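Local coordinates for protein thermostable monoacylglycerol lipase (Bacillus, PDB 4LHE) that hydrolyses monoacylglycerols to glycerol and free fatty acid, as a heat-stable lipase of the alpha/beta hydrolase fold, at residues Pro118-Val123 and Phe191-Asp196; Ser147-Pro152 and Ala228-Asp233; Val23-Gly28 and Phe92-Ser97; Pro187-Val192 and Glu217-Arg222; Asp124-Ala129 and Val198-Asn203. All coordinates share one frame; numbering follows the deposited sequence.

Contact 1: Pro118-Val123 and Phe191-Asp196; sequences PINAAV and FVSDED
Asn-120 meets Ser-193 with both ends of its side-chain amide. Ser-193 N donates a hydrogen bond to Asn-120 OD1 at 2.8 Å, in the carbonyl plane and on a lone pair. The amide's other end, Asn-120 ND2, donates to Ser-193 OG at 3.1 Å, again close to the amide plane, and the pair of bonds helps to fix the rotation of the group. Asn-120 CG stands anti to its own carbonyl carbon (chi1 -72°), which swings the amide across the gap. The backbones join through Asn-120 N to Phe-191 O at 3.0 Å and Phe-191 N to Pro-118 O at 3.2 Å. These bonds tie the C-terminal ends of two inner parallel strands, 115-119 and 188-193, where the catalytic loops of the alpha/beta hydrolase fold begin. On one side of the sheet, Ile-119 CG1 lies alongside the Phe-191 ring, 3.8 Å from CD2. A type I turn from Ser-193 then brings round Asp-196, probably the acid of a triad with Ser-97 and His-226. Its OD2 comes within 3.0 Å of Asn-120 CG, with amide and carboxylate planes 76° apart, yet bonds to His-226 ND1. Asp-196 OD1 takes the N-H groups of Val-198 and Val-199, and Asn-120 ND2 also reaches His-226 O.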
# COMPACT_ATOMS: atom_id res chain seq x y z
N PRO A 118 -0.53 6.92 3.92
CA PRO A 118 0.31 5.71 3.89
C PRO A 118 0.27 4.98 5.23
O PRO A 118 0.26 5.63 6.27
CB PRO A 118 1.71 6.28 3.62
CG PRO A 118 1.65 7.71 4.13
CD PRO A 118 0.25 8.17 3.90
N ILE A 119 0.23 3.65 5.21
CA ILE A 119 0.16 2.88 6.45
C ILE A 119 1.33 1.90 6.44
O ILE A 119 1.40 1.05 5.56
CB ILE A 119 -1.13 2.04 6.49
CG1 ILE A 119 -2.36 2.93 6.29
CG2 ILE A 119 -1.21 1.23 7.78
CD1 ILE A 119 -3.69 2.15 6.25
N ASN A 120 2.22 2.01 7.42
CA ASN A 120 3.44 1.19 7.44
C ASN A 120 4.19 1.16 6.10
O ASN A 120 4.73 0.13 5.69
CB ASN A 120 3.13 -0.24 7.91
CG ASN A 120 2.84 -0.31 9.40
OD1 ASN A 120 3.30 0.52 10.18
ND2 ASN A 120 2.06 -1.31 9.80
N ALA A 121 4.20 2.31 5.42
CA ALA A 121 4.83 2.46 4.11
C ALA A 121 6.32 2.17 4.18
O ALA A 121 7.00 2.54 5.15
CB ALA A 121 4.59 3.85 3.55
N ALA A 122 6.82 1.49 3.14
CA ALA A 122 8.21 1.06 3.05
C ALA A 122 9.01 1.99 2.15
O ALA A 122 8.67 2.17 0.98
CB ALA A 122 8.27 -0.36 2.52
N VAL A 123 10.09 2.56 2.69
CA VAL A 123 10.90 3.56 1.98
C VAL A 123 12.40 3.24 2.03
O VAL A 123 13.16 3.57 1.11
CB VAL A 123 10.57 4.99 2.50
CG1 VAL A 123 11.80 5.86 2.58
CG2 VAL A 123 9.49 5.64 1.62
N PHE A 191 0.28 6.56 9.30
CA PHE A 191 0.13 5.49 10.28
C PHE A 191 1.37 4.63 10.42
O PHE A 191 2.02 4.28 9.43
CB PHE A 191 -1.05 4.58 9.92
CG PHE A 191 -2.40 5.24 10.06
CD1 PHE A 191 -2.93 5.49 11.32
CD2 PHE A 191 -3.14 5.60 8.94
CE1 PHE A 191 -4.18 6.10 11.46
CE2 PHE A 191 -4.38 6.19 9.08
CZ PHE A 191 -4.90 6.45 10.32
N VAL A 192 1.69 4.25 11.66
CA VAL A 192 2.82 3.36 11.90
C VAL A 192 2.53 2.44 13.07
O VAL A 192 2.08 2.88 14.14
CB VAL A 192 4.14 4.15 12.11
CG1 VAL A 192 3.99 5.13 13.27
CG2 VAL A 192 5.29 3.19 12.34
N SER A 193 2.75 1.15 12.85
CA SER A 193 2.55 0.17 13.90
C SER A 193 3.82 0.12 14.73
O SER A 193 4.90 -0.12 14.18
CB SER A 193 2.23 -1.20 13.29
OG SER A 193 0.94 -1.21 12.69
N ASP A 194 3.69 0.38 16.03
CA ASP A 194 4.82 0.30 16.97
C ASP A 194 5.54 -1.02 16.79
O ASP A 194 6.77 -1.07 16.70
CB ASP A 194 4.35 0.38 18.43
CG ASP A 194 3.90 1.76 18.83
OD1 ASP A 194 4.31 2.74 18.17
OD2 ASP A 194 3.12 1.88 19.80
N GLU A 195 4.75 -2.09 16.72
CA GLU A 195 5.30 -3.43 16.64
C GLU A 195 5.28 -4.02 15.23
O GLU A 195 5.03 -5.22 15.07
CB GLU A 195 4.60 -4.35 17.65
CG GLU A 195 4.74 -3.89 19.11
CD GLU A 195 4.19 -4.91 20.12
OE1 GLU A 195 4.75 -6.02 20.22
OE2 GLU A 195 3.19 -4.59 20.81
N ASP A 196 5.53 -3.19 14.22
CA ASP A 196 5.79 -3.70 12.88
C ASP A 196 7.11 -4.46 12.92
O ASP A 196 8.13 -3.89 13.32
CB ASP A 196 5.90 -2.53 11.88
CG ASP A 196 5.80 -2.98 10.43
OD1 ASP A 196 6.46 -3.97 10.06
OD2 ASP A 196 5.06 -2.33 9.64
O HOH W 1 3.53 4.90 6.36

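Contact 2: Ser147-Pro152 and Ala228-Asp233; sequences SDLKNP and ATLDYD
Asp-231, in the loop that follows the probable catalytic His-226, receives Lys-150 and Asn-151 from the excursion between strands 141-143 and 161-163, which probably belongs to the cap over the active site. Its carboxylate takes two successive backbone N-H groups, one on each oxygen. Lys-150 N lies 2.9 Å from Asp-231 OD2, and Asn-151 N lies 2.9 Å from Asp-231 OD1; both bonds are nearly straight and reach the syn side of the oxygens, somewhat out of the carboxylate plane. OD2 has a second donor in the N-H of Tyr-225, and OD1 a weak one in Tyr-232 N, so four N-H groups, one of them weakly, hold the carboxylate. The Leu-149 side chain runs antiparallel to that of Asp-231, with CD2 3.4 Å from Asp-231 CG.

Beside the carboxylate sits the Tyr-232 ring. Asn-151 CG is anti to its backbone N (chi1 -172°), which lays the amide almost flat over one face, the two planes 16° apart. Asn-151 CB makes a CH-pi contact, 3.8 Å from the Tyr-232 ring centroid. The ring's edge is met by Lys-150 instead: CD comes within 3.6 Å of Tyr-232 CD2, while NZ runs on to Asn-223 OD1. Pro-152 CD approaches Tyr-232 OH at 3.5 Å.

Around the contact, Asp-148 bonds to His-197 ND1 and His-226 N. Ala-228 packs on Leu-221 of strand 216-221, and Asp-233 directly precedes helix 234-247.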
# COMPACT_ATOMS: atom_id res chain seq x y z
N SER A 147 2.28 -14.22 8.03
CA SER A 147 1.77 -12.86 8.21
C SER A 147 2.21 -12.27 9.54
O SER A 147 2.03 -12.90 10.59
CB SER A 147 0.25 -12.83 8.13
OG SER A 147 -0.21 -13.36 6.91
N ASP A 148 2.77 -11.06 9.50
CA ASP A 148 2.97 -10.31 10.74
C ASP A 148 1.68 -9.61 11.10
O ASP A 148 1.52 -8.41 10.84
CB ASP A 148 4.09 -9.29 10.60
CG ASP A 148 4.50 -8.70 11.94
OD1 ASP A 148 4.31 -9.38 12.97
OD2 ASP A 148 5.02 -7.56 11.97
N LEU A 149 0.78 -10.37 11.72
CA LEU A 149 -0.57 -9.92 12.09
C LEU A 149 -0.85 -10.42 13.49
O LEU A 149 -0.64 -11.59 13.79
CB LEU A 149 -1.58 -10.54 11.13
CG LEU A 149 -2.62 -9.69 10.41
CD1 LEU A 149 -3.47 -10.59 9.50
CD2 LEU A 149 -3.49 -8.95 11.38
N LYS A 150 -1.34 -9.54 14.36
CA LYS A 150 -1.56 -9.95 15.74
C LYS A 150 -2.84 -10.76 15.91
O LYS A 150 -2.80 -11.91 16.38
CB LYS A 150 -1.56 -8.73 16.66
CG LYS A 150 -1.36 -9.06 18.11
CD LYS A 150 -2.01 -8.02 18.99
CE LYS A 150 -0.98 -7.22 19.77
NZ LYS A 150 -1.56 -6.77 21.08
N ASN A 151 -3.97 -10.16 15.52
CA ASN A 151 -5.28 -10.82 15.52
C ASN A 151 -5.24 -12.13 14.74
O ASN A 151 -4.98 -12.14 13.55
CB ASN A 151 -6.29 -9.86 14.90
CG ASN A 151 -7.72 -10.33 15.02
OD1 ASN A 151 -8.02 -11.37 15.63
ND2 ASN A 151 -8.64 -9.57 14.42
N PRO A 152 -5.49 -13.26 15.44
CA PRO A 152 -5.36 -14.60 14.84
C PRO A 152 -6.61 -15.04 14.10
O PRO A 152 -6.58 -16.09 13.45
CB PRO A 152 -5.16 -15.49 16.08
CG PRO A 152 -6.01 -14.84 17.10
CD PRO A 152 -5.91 -13.34 16.84
N ALA A 228 -1.59 -3.88 9.48
CA ALA A 228 -2.45 -3.13 10.40
C ALA A 228 -3.91 -2.98 9.92
O ALA A 228 -4.82 -2.83 10.73
CB ALA A 228 -1.81 -1.75 10.66
N THR A 229 -4.12 -3.02 8.61
CA THR A 229 -5.44 -2.82 8.01
C THR A 229 -6.38 -3.98 8.32
O THR A 229 -7.60 -3.86 8.21
CB THR A 229 -5.32 -2.67 6.48
OG1 THR A 229 -4.59 -3.79 5.96
CG2 THR A 229 -4.59 -1.38 6.12
N LEU A 230 -5.80 -5.12 8.69
CA LEU A 230 -6.59 -6.28 9.06
C LEU A 230 -6.50 -6.55 10.56
O LEU A 230 -7.17 -7.46 11.08
CB LEU A 230 -6.09 -7.51 8.32
CG LEU A 230 -6.20 -7.59 6.80
CD1 LEU A 230 -5.60 -8.91 6.32
CD2 LEU A 230 -7.62 -7.50 6.38
N ASP A 231 -5.65 -5.79 11.26
CA ASP A 231 -5.34 -6.07 12.67
C ASP A 231 -6.29 -5.36 13.63
O ASP A 231 -7.29 -4.76 13.20
CB ASP A 231 -3.88 -5.68 12.96
CG ASP A 231 -3.16 -6.69 13.84
OD1 ASP A 231 -3.84 -7.47 14.55
OD2 ASP A 231 -1.91 -6.72 13.80
N TYR A 232 -5.98 -5.41 14.92
CA TYR A 232 -6.88 -4.83 15.94
C TYR A 232 -7.10 -3.32 15.80
O TYR A 232 -8.15 -2.80 16.20
CB TYR A 232 -6.38 -5.16 17.35
CG TYR A 232 -6.52 -6.62 17.75
CD1 TYR A 232 -7.77 -7.23 17.82
CD2 TYR A 232 -5.40 -7.37 18.08
CE1 TYR A 232 -7.89 -8.57 18.19
CE2 TYR A 232 -5.51 -8.70 18.44
CZ TYR A 232 -6.75 -9.29 18.50
OH TYR A 232 -6.85 -10.61 18.87
N ASP A 233 -6.14 -2.60 15.23
CA ASP A 233 -6.31 -1.17 15.06
C ASP A 233 -7.09 -0.79 13.79
O ASP A 233 -7.16 0.38 13.45
CB ASP A 233 -4.97 -0.43 15.11
CG ASP A 233 -4.35 -0.45 16.51
OD1 ASP A 233 -5.04 -0.05 17.47
OD2 ASP A 233 -3.18 -0.87 16.65

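Contact 3: Val23-Gly28 and Phe92-Ser97; sequences VLLVHG and FVTGLS. With SO4 (sulfate ion), chain D.
Leu-24 and Val-26 hydrogen-bond to Phe-92, Thr-94 and Leu-96 across parallel strands in the central sheet of the alpha/beta hydrolase fold, leading into what fits a nucleophile elbow at Ser-97. The strand part is tight. Leu-24 N to Phe-92 O and Thr-94 N to Leu-24 O are both 2.9 Å, and the ladder continues through Val-26 N to Thr-94 O and Leu-96 N to Val-26 O. The axes run 18° apart. On one face of the sheet, Leu-24 CD2 lies beside Val-93 CG1 at 4.0 Å, with Val-26 close by, beneath helices 70-87 and 98-109. On the other face, Thr-94 CG2 packs 3.7 Å from Leu-25 CG. Thr-94 OG1 is anti to the backbone N (chi1 -176°), where it bonds to Val-117 O, and the methyl takes the place between N and the carbonyl carbon.

Gly-95 is where the strands come nearest: its CA is 3.0 Å from Val-26 O, and a CB would clash with that oxygen. Beyond it the backbones part. Gly-28 and Ser-97 are 5.4 Å apart at their CA atoms, and Ser-97, partly exposed, takes the positive phi (51°) of a strained turn into helix 98-109. His-27 turns away from the neighbouring strand, bonding through ND1 to Gly-28 O and through NE2 to Leu-55 N. A sulfate, probably from the crystallisation liquor, lies beside Ser-97 and also bonds to Phe-29 N, Thr-30 N and His-226 NE2. Ser-97 OG donates to sulfate O4 at 2.8 Å.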
# COMPACT_ATOMS: atom_id res chain seq x y z
N VAL A 23 -11.48 7.64 -3.15
CA VAL A 23 -10.35 7.06 -2.44
C VAL A 23 -9.76 5.89 -3.24
O VAL A 23 -10.47 4.92 -3.56
CB VAL A 23 -10.73 6.58 -1.02
CG1 VAL A 23 -9.47 6.16 -0.29
CG2 VAL A 23 -11.41 7.68 -0.23
N LEU A 24 -8.48 6.00 -3.56
CA LEU A 24 -7.72 4.90 -4.17
C LEU A 24 -7.04 4.14 -3.03
O LEU A 24 -6.35 4.76 -2.21
CB LEU A 24 -6.64 5.50 -5.09
CG LEU A 24 -5.75 4.52 -5.85
CD1 LEU A 24 -6.58 3.75 -6.80
CD2 LEU A 24 -4.63 5.26 -6.59
N LEU A 25 -7.22 2.82 -2.98
CA LEU A 25 -6.56 2.00 -1.95
C LEU A 25 -5.55 1.01 -2.54
O LEU A 25 -5.89 0.24 -3.43
CB LEU A 25 -7.58 1.24 -1.11
CG LEU A 25 -8.61 2.08 -0.34
CD1 LEU A 25 -9.84 2.32 -1.20
CD2 LEU A 25 -9.01 1.37 0.95
N VAL A 26 -4.32 1.04 -2.04
CA VAL A 26 -3.26 0.26 -2.66
C VAL A 26 -2.74 -0.82 -1.72
O VAL A 26 -2.14 -0.50 -0.69
CB VAL A 26 -2.10 1.15 -3.15
CG1 VAL A 26 -1.22 0.37 -4.12
CG2 VAL A 26 -2.65 2.41 -3.84
N HIS A 27 -2.95 -2.09 -2.09
CA HIS A 27 -2.48 -3.21 -1.27
C HIS A 27 -0.97 -3.37 -1.39
O HIS A 27 -0.34 -2.66 -2.18
CB HIS A 27 -3.24 -4.52 -1.58
CG HIS A 27 -2.97 -5.10 -2.94
ND1 HIS A 27 -1.87 -5.90 -3.21
CD2 HIS A 27 -3.69 -5.06 -4.09
CE1 HIS A 27 -1.92 -6.30 -4.47
NE2 HIS A 27 -3.01 -5.81 -5.02
N GLY A 28 -0.39 -4.29 -0.61
CA GLY A 28 1.05 -4.40 -0.52
C GLY A 28 1.73 -5.44 -1.42
O GLY A 28 1.08 -6.06 -2.26
N PHE A 92 -8.08 11.09 -2.81
CA PHE A 92 -7.14 10.72 -1.76
C PHE A 92 -6.57 9.35 -2.05
O PHE A 92 -7.25 8.51 -2.66
CB PHE A 92 -7.87 10.63 -0.43
CG PHE A 92 -8.42 11.93 0.04
CD1 PHE A 92 -7.56 12.92 0.50
CD2 PHE A 92 -9.79 12.16 0.04
CE1 PHE A 92 -8.08 14.15 0.95
CE2 PHE A 92 -10.30 13.36 0.48
CZ PHE A 92 -9.44 14.36 0.93
N VAL A 93 -5.35 9.11 -1.59
CA VAL A 93 -4.71 7.81 -1.80
C VAL A 93 -4.27 7.24 -0.44
O VAL A 93 -3.80 7.99 0.42
CB VAL A 93 -3.53 7.92 -2.80
CG1 VAL A 93 -3.00 6.53 -3.18
CG2 VAL A 93 -3.98 8.70 -4.08
N THR A 94 -4.50 5.94 -0.24
CA THR A 94 -4.05 5.25 0.96
C THR A 94 -3.53 3.86 0.57
O THR A 94 -3.95 3.28 -0.44
CB THR A 94 -5.16 5.13 2.02
OG1 THR A 94 -4.64 4.53 3.21
CG2 THR A 94 -6.34 4.27 1.51
N GLY A 95 -2.60 3.33 1.33
CA GLY A 95 -2.09 2.02 0.99
C GLY A 95 -1.26 1.42 2.09
O GLY A 95 -0.71 2.15 2.91
N LEU A 96 -1.17 0.10 2.09
CA LEU A 96 -0.43 -0.63 3.10
C LEU A 96 0.97 -1.04 2.63
O LEU A 96 1.12 -1.62 1.55
CB LEU A 96 -1.21 -1.88 3.49
CG LEU A 96 -0.52 -2.85 4.45
CD1 LEU A 96 -0.33 -2.19 5.82
CD2 LEU A 96 -1.34 -4.13 4.55
N SER A 97 1.98 -0.75 3.43
CA SER A 97 3.34 -1.20 3.14
C SER A 97 3.63 -0.79 1.70
O SER A 97 3.31 0.35 1.33
CB SER A 97 3.47 -2.70 3.39
OG SER A 97 4.84 -3.08 3.37
S SO4 D . 3.65 -6.01 2.31
O1 SO4 D . 3.69 -7.25 1.54
O2 SO4 D . 2.29 -5.81 2.85
O3 SO4 D . 4.59 -6.12 3.43
O4 SO4 D . 4.08 -4.93 1.43

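Contact 4: Pro187-Val192 and Glu217-Arg222; sequences PALIFV and EIVRLR
Ile-190 and Val-192 exchange backbone hydrogen bonds with residues 217-221 in a regular parallel ladder. The shortest rung is Val-219 N to Ile-190 O at 2.7 Å; Ile-190 N to Glu-217 O and Leu-221 N to Val-192 O are both 2.8 Å. Glu-217 N to Ala-188 O and Val-192 N to Val-219 O complete it, and the axes of the two short strand segments are 25° apart.

Apolar packing goes on at both faces. On one, the Phe-191 ring has Val-219 CG1 at 3.7 Å from its CE1 and Leu-221 CD2 at 3.8 Å from its CD1, while Leu-189 CD1 reaches Val-219 CG2. An alanine in place of Phe-191 would remove the ring from Val-219, Leu-221 and Ile-119 and probably open a gap between these side chains. On the other face, Val-192 CG1 meets Ile-218 CG2 at 3.8 Å, and helix 202-210 packs over Ile-190 and Ile-218.

Of the charged side chains, Arg-220 makes the stacked contact. Its chain bends at chi2 and chi3 to bring the guanidinium back over the strand pair, where Val-192 CG1 sits above the centre of one face, 3.8 Å from Arg-220 CZ. Arg-220 NH1 is paired with Asp-194, though the modelled distance is implausibly short and the detail doubtful.

Strand 188-193, helix 202-210 and strand 216-221 make up a beta-alpha-beta crossover, the repeating unit of the alpha/beta hydrolase sheet, which here ends with 216-221 as an outer strand.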
# COMPACT_ATOMS: atom_id res chain seq x y z
N PRO A 187 -1.58 17.25 1.97
CA PRO A 187 -1.71 16.80 3.36
C PRO A 187 -1.37 15.31 3.55
O PRO A 187 -1.73 14.47 2.73
CB PRO A 187 -3.20 17.04 3.66
CG PRO A 187 -3.52 18.26 2.86
CD PRO A 187 -2.74 18.07 1.55
N ALA A 188 -0.67 15.00 4.63
CA ALA A 188 -0.27 13.61 4.87
C ALA A 188 -0.67 13.13 6.27
O ALA A 188 -0.49 13.84 7.25
CB ALA A 188 1.24 13.44 4.63
N LEU A 189 -1.26 11.94 6.33
CA LEU A 189 -1.61 11.29 7.59
C LEU A 189 -0.87 9.95 7.58
O LEU A 189 -1.14 9.07 6.76
CB LEU A 189 -3.12 11.05 7.68
CG LEU A 189 -3.63 10.24 8.89
CD1 LEU A 189 -3.31 10.97 10.17
CD2 LEU A 189 -5.14 9.94 8.81
N ILE A 190 0.08 9.81 8.49
CA ILE A 190 1.04 8.71 8.44
C ILE A 190 0.82 7.75 9.60
O ILE A 190 1.12 8.09 10.74
CB ILE A 190 2.49 9.27 8.46
CG1 ILE A 190 2.72 10.20 7.26
CG2 ILE A 190 3.52 8.15 8.45
CD1 ILE A 190 4.06 10.92 7.30
N PHE A 191 0.28 6.56 9.30
CA PHE A 191 0.13 5.49 10.28
C PHE A 191 1.37 4.63 10.42
O PHE A 191 2.02 4.28 9.43
CB PHE A 191 -1.05 4.58 9.92
CG PHE A 191 -2.40 5.24 10.06
CD1 PHE A 191 -2.93 5.49 11.32
CD2 PHE A 191 -3.14 5.60 8.94
CE1 PHE A 191 -4.18 6.10 11.46
CE2 PHE A 191 -4.38 6.19 9.08
CZ PHE A 191 -4.90 6.45 10.32
N VAL A 192 1.69 4.25 11.66
CA VAL A 192 2.82 3.36 11.90
C VAL A 192 2.53 2.44 13.07
O VAL A 192 2.08 2.88 14.14
CB VAL A 192 4.14 4.15 12.11
CG1 VAL A 192 3.99 5.13 13.27
CG2 VAL A 192 5.29 3.19 12.34
N GLU A 217 1.12 14.56 9.73
CA GLU A 217 1.06 14.04 11.10
C GLU A 217 1.42 12.54 11.16
O GLU A 217 1.15 11.79 10.22
CB GLU A 217 -0.34 14.26 11.67
CG GLU A 217 -0.57 13.74 13.07
CD GLU A 217 -2.03 13.76 13.49
OE1 GLU A 217 -2.34 13.26 14.59
OE2 GLU A 217 -2.88 14.27 12.71
N ILE A 218 2.02 12.11 12.27
CA ILE A 218 2.25 10.69 12.49
C ILE A 218 1.31 10.13 13.54
O ILE A 218 1.20 10.67 14.66
CB ILE A 218 3.70 10.37 12.85
CG1 ILE A 218 4.62 10.74 11.70
CG2 ILE A 218 3.86 8.89 13.19
CD1 ILE A 218 6.07 10.31 11.88
N VAL A 219 0.61 9.05 13.18
CA VAL A 219 -0.29 8.39 14.12
C VAL A 219 0.22 6.99 14.45
O VAL A 219 0.40 6.14 13.55
CB VAL A 219 -1.75 8.39 13.59
CG1 VAL A 219 -2.67 7.59 14.49
CG2 VAL A 219 -2.25 9.82 13.47
N ARG A 220 0.46 6.76 15.73
CA ARG A 220 0.97 5.48 16.22
C ARG A 220 -0.15 4.47 16.48
O ARG A 220 -1.18 4.80 17.09
CB ARG A 220 1.83 5.67 17.48
CG ARG A 220 3.06 6.55 17.26
CD ARG A 220 4.27 5.98 17.99
NE ARG A 220 5.47 5.99 17.15
CZ ARG A 220 5.95 4.94 16.48
NH1 ARG A 220 5.35 3.76 16.54
NH2 ARG A 220 7.06 5.08 15.74
N LEU A 221 0.04 3.25 15.99
CA LEU A 221 -0.91 2.17 16.16
C LEU A 221 -0.34 1.21 17.19
O LEU A 221 0.68 0.54 16.94
CB LEU A 221 -1.15 1.45 14.83
CG LEU A 221 -1.72 2.33 13.70
CD1 LEU A 221 -1.84 1.56 12.38
CD2 LEU A 221 -3.08 2.91 14.12
N ARG A 222 -1.00 1.11 18.34
CA ARG A 222 -0.42 0.44 19.50
C ARG A 222 -0.76 -1.04 19.66
O ARG A 222 -0.06 -1.76 20.38
CB ARG A 222 -0.77 1.20 20.78
CG ARG A 222 0.40 1.98 21.36
CD ARG A 222 0.18 3.50 21.41
NE ARG A 222 1.49 4.16 21.45
CZ ARG A 222 1.71 5.43 21.76
NH1 ARG A 222 0.69 6.23 22.08
NH2 ARG A 222 2.95 5.90 21.75

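Contact 5: Asp124-Ala129 and Val198-Asn203; sequences DIPAIA and VVPPGN
Asp-124 meets Asn-203 through its backbone, the carboxylate taking no part. Its N-H points to Asn-203 OD1, with Asp-124 N 2.9 Å from that oxygen and tilted 24° from the carbonyl plane. In return Asn-203 ND2 reaches Asp-124 O at 3.4 Å, a weak but nearly straight bond, so one side-chain amide faces both the N-H and the C=O of a single residue. Asn-203 OD1 also accepts from Val-123 N, a bond modelled unusually short. An alanine in place of Asn-203 would probably leave the N-H of Asp-124 without this acceptor and the loop freer to shift.

At Ile-125 the contact turns apolar: the tip of the side chain, CD1, comes 4.2 Å from Val-199 CG2, and Met-174 of helix 164-179 also touches Ile-125. Val-199 in turn rests on Ser-97 and His-226, which probably belong to the catalytic triad. Pro-126 comes last, with its CD 4.2 Å from Pro-200 CG, ring to ring near the surface.

The chain leaving strand 115-119 is thus tied to the start of helix 202-210 by one amide; between these segments its later part has only apolar contacts, so its position is probably less sharply directed than that of Asp-124.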
# COMPACT_ATOMS: atom_id res chain seq x y z
N ASP A 124 12.82 2.57 3.10
CA ASP A 124 14.22 2.16 3.24
C ASP A 124 14.34 0.88 4.08
O ASP A 124 14.40 0.95 5.31
CB ASP A 124 15.04 3.30 3.86
CG ASP A 124 16.50 2.92 4.10
OD1 ASP A 124 17.08 2.19 3.26
OD2 ASP A 124 17.06 3.37 5.13
N ILE A 125 14.36 -0.29 3.43
CA ILE A 125 14.48 -1.55 4.17
C ILE A 125 15.90 -2.12 4.12
O ILE A 125 16.35 -2.59 3.07
CB ILE A 125 13.51 -2.65 3.65
CG1 ILE A 125 12.06 -2.16 3.66
CG2 ILE A 125 13.64 -3.91 4.49
CD1 ILE A 125 11.05 -3.29 3.50
N PRO A 126 16.60 -2.08 5.27
CA PRO A 126 17.92 -2.69 5.46
C PRO A 126 17.91 -4.15 5.05
O PRO A 126 18.58 -4.54 4.09
CB PRO A 126 18.14 -2.57 6.98
CG PRO A 126 16.78 -2.24 7.56
CD PRO A 126 16.12 -1.43 6.50
N ALA A 127 17.13 -4.94 5.78
CA ALA A 127 17.00 -6.37 5.51
C ALA A 127 15.99 -6.62 4.39
O ALA A 127 14.83 -6.93 4.64
CB ALA A 127 16.61 -7.10 6.78
N ILE A 128 16.47 -6.45 3.16
CA ILE A 128 15.71 -6.71 1.94
C ILE A 128 15.06 -8.09 2.02
O ILE A 128 13.84 -8.23 2.14
CB ILE A 128 16.65 -6.70 0.70
CG1 ILE A 128 18.01 -6.05 1.03
CG2 ILE A 128 16.01 -6.01 -0.50
CD1 ILE A 128 18.00 -4.52 0.98
N ALA A 129 15.92 -9.10 1.94
CA ALA A 129 15.53 -10.48 2.13
C ALA A 129 16.20 -10.96 3.41
O ALA A 129 17.17 -11.73 3.35
CB ALA A 129 16.01 -11.29 0.97
N VAL A 198 8.20 -6.03 10.07
CA VAL A 198 8.56 -6.14 8.66
C VAL A 198 9.20 -4.85 8.14
O VAL A 198 10.29 -4.88 7.59
CB VAL A 198 7.34 -6.47 7.78
CG1 VAL A 198 7.73 -6.52 6.31
CG2 VAL A 198 6.72 -7.79 8.21
N VAL A 199 8.49 -3.74 8.33
CA VAL A 199 8.97 -2.41 7.93
C VAL A 199 9.28 -1.64 9.21
O VAL A 199 8.44 -1.54 10.09
CB VAL A 199 7.90 -1.65 7.10
CG1 VAL A 199 8.34 -0.22 6.84
CG2 VAL A 199 7.64 -2.36 5.78
N PRO A 200 10.53 -1.16 9.34
CA PRO A 200 10.96 -0.48 10.58
C PRO A 200 10.16 0.79 10.78
O PRO A 200 9.99 1.55 9.82
CB PRO A 200 12.43 -0.12 10.29
CG PRO A 200 12.86 -1.09 9.17
CD PRO A 200 11.61 -1.26 8.34
N PRO A 201 9.66 1.03 12.01
CA PRO A 201 8.79 2.19 12.25
C PRO A 201 9.46 3.52 11.91
O PRO A 201 8.76 4.52 11.68
CB PRO A 201 8.50 2.11 13.75
CG PRO A 201 8.70 0.67 14.10
CD PRO A 201 9.81 0.20 13.21
N GLY A 202 10.79 3.53 11.88
CA GLY A 202 11.53 4.73 11.55
C GLY A 202 11.23 5.25 10.15
O GLY A 202 11.55 6.40 9.84
N ASN A 203 10.65 4.40 9.29
CA ASN A 203 10.28 4.82 7.94
C ASN A 203 9.27 5.97 8.00
O ASN A 203 9.26 6.86 7.15
CB ASN A 203 9.73 3.63 7.12
CG ASN A 203 10.83 2.87 6.35
OD1 ASN A 203 10.76 2.70 5.13
ND2 ASN A 203 11.85 2.41 7.08

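How the contacts relate
Contacts 1, 3 and 4 are buried and belong to one sheet: strands 21-26 and 90-96 pair in contact 3, strands 188-193 and 216-221 in contact 4, and contact 1 joins 115-119 to 188-193, sharing Phe-191 and Val-192 with contact 4. Ile-119 bonds to Gly-95 and Ser-97, linking contacts 1 and 3. Their chemistry is mostly backbone ladder and apolar packing, with contact 1 adding a side-chain amide at the strand ends. Contacts 2 and 5 are only partly buried and join loops, in contact 5 one that leads into helix 202-210; there a side-chain carboxylate or amide hydrogen-bonds to backbone groups. Contact 5 meets contact 3 where Val-199 touches Ser-97, and contact 2 reaches contact 5 through Asp-148 and Val-198.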